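Organic hydroperoxide resistance protein (Elizabethkingia anophelis NUHP1, PDB 6D9N) probably reduces organic hydroperoxides to their alcohols through a redox-active cysteine pair, as a dimeric thiol peroxidase of the OsmC/Ohr family. Local coordinates at the interface of chains A and B. Numbering follows the deposited sequence. Chains: chain A/B, Organic hydroperoxide resistance protein.

The interface of chains A and B. Residues chain A 17-20, 27; chain B 63-64, 67, 86.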
loop_
_atom_site.group_PDB
_atom_site.type_symbol
_atom_site.label_atom_id
_atom_site.label_comp_id
_atom_site.label_asym_id
_atom_site.label_seq_id
_atom_site.Cartn_x
_atom_site.Cartn_y
_atom_site.Cartn_z
ATOM N N ALA A 17 6.901 -9.275 3.307
ATOM C CA ALA A 17 6.420 -9.977 2.127
ATOM C C ALA A 17 7.540 -10.032 1.089
ATOM O O ALA A 17 8.476 -9.223 1.116
ATOM C CB ALA A 17 5.194 -9.290 1.506
ATOM N N THR A 18 7.439 -11.017 0.186
ATOM C CA THR A 18 8.435 -11.246 -0.856
ATOM C C THR A 18 7.726 -11.297 -2.200
ATOM O O THR A 18 6.730 -12.006 -2.355
ATOM C CB THR A 18 9.140 -12.591 -0.601
ATOM O OG1 THR A 18 9.818 -12.511 0.654
ATOM C CG2 THR A 18 10.155 -12.907 -1.739
ATOM N N ALA A 19 8.298 -10.614 -3.200
ATOM C CA ALA A 19 7.796 -10.620 -4.564
ATOM C C ALA A 19 8.859 -11.185 -5.481
ATOM O O ALA A 19 10.041 -10.833 -5.360
ATOM C CB ALA A 19 7.490 -9.179 -5.016
ATOM N N THR A 20 8.427 -12.070 -6.375
ATOM C CA THR A 20 9.355 -12.614 -7.361
ATOM C C THR A 20 8.516 -13.087 -8.547
ATOM O O THR A 20 7.396 -12.600 -8.739
ATOM C CB THR A 20 10.268 -13.660 -6.710
ATOM O OG1 THR A 20 11.271 -14.053 -7.642
ATOM C CG2 THR A 20 9.496 -14.886 -6.261
ATOM N N VAL A 27 3.526 -12.859 -5.094
ATOM C CA VAL A 27 3.796 -12.190 -3.825
ATOM C C VAL A 27 3.327 -13.078 -2.688
ATOM O O VAL A 27 2.248 -13.679 -2.780
ATOM C CB VAL A 27 3.018 -10.870 -3.750
ATOM C CG1 VAL A 27 3.313 -10.175 -2.431
ATOM C CG2 VAL A 27 3.375 -9.983 -4.909
ATOM N N SER B 63 6.706 -4.540 -2.083
ATOM C CA SER B 63 7.598 -5.526 -2.688
ATOM C C SER B 63 7.244 -5.756 -4.151
ATOM O O SER B 63 8.145 -5.787 -4.993
ATOM C CB SER B 63 7.608 -6.828 -1.893
ATOM O OG SER B 63 6.371 -7.496 -1.942
ATOM N N ALA B 64 5.951 -5.850 -4.475
ATOM C CA ALA B 64 5.551 -6.029 -5.865
ATOM C C ALA B 64 5.823 -4.787 -6.715
ATOM O O ALA B 64 6.273 -4.908 -7.866
ATOM C CB ALA B 64 4.072 -6.398 -5.907
ATOM N N ASP B 67 9.658 -4.674 -7.288
ATOM C CA ASP B 67 10.099 -5.700 -8.225
ATOM C C ASP B 67 9.627 -5.404 -9.642
ATOM O O ASP B 67 10.395 -5.598 -10.604
ATOM C CB ASP B 67 9.604 -7.085 -7.798
ATOM C CG ASP B 67 10.376 -8.182 -8.522
ATOM O OD1 ASP B 67 11.615 -8.213 -8.371
ATOM O OD2 ASP B 67 9.762 -8.968 -9.279
ATOM N N VAL B 86 12.339 -9.330 -4.390
ATOM C CA VAL B 86 12.341 -8.166 -3.511
ATOM C C VAL B 86 11.585 -8.537 -2.243
ATOM O O VAL B 86 10.465 -9.076 -2.315
ATOM C CB VAL B 86 11.661 -6.952 -4.173
ATOM C CG1 VAL B 86 11.533 -5.784 -3.181
ATOM C CG2 VAL B 86 12.414 -6.531 -5.441
HETATM O O HOH W 1 7.158 -9.579 -8.639
#
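A:Ala19 and B:Val86 pair backbone to backbone as an antiparallel bridge between strands of the two subunits. The amide N of A:Ala19 gives a hydrogen bond of 2.8 Å to B:Val86 O, close to straight at 169°. B:Val86 N returns one of 2.9 Å to A:Ala19 O. The backbone N and O of A:Ala19 are thus both paired with B:Val86. Its CB faces helix 54-77 of chain B, and the residue loses 48 Å² of surface to the partner, the largest share in this patch. That methyl sits 3.5 Å from the carbonyl O of B:Ser63 and also touches B:Ala64 CA, so it meets successive parts of the helix.

B:Asp67 can be followed outward. Its CB packs 4.1 Å from A:Ala19 CB. CG, anti to the backbone N (chi1 -164°), lies 4.1 Å from A:Ala19 O, no more than a loose approach. Carboxylate OD2 lies 2.8 Å from water 1, which lies 3.0 Å from A:Thr20 O, making a solvent bridge between the chains. On the other flank, A:Val27 CG2 meets B:Ala64 CB methyl to methyl at 3.8 Å.

Strand 11-20 of chain A therefore runs edge to edge with strand 85-94 of chain B while resting on helix 54-77, which carries B:Cys65, the partner of B:Cys129 in a disulfide; two-fold symmetry repeats this arrangement with the chains exchanged, consistent with the intertwined dimer typical of the OsmC/Ohr fold.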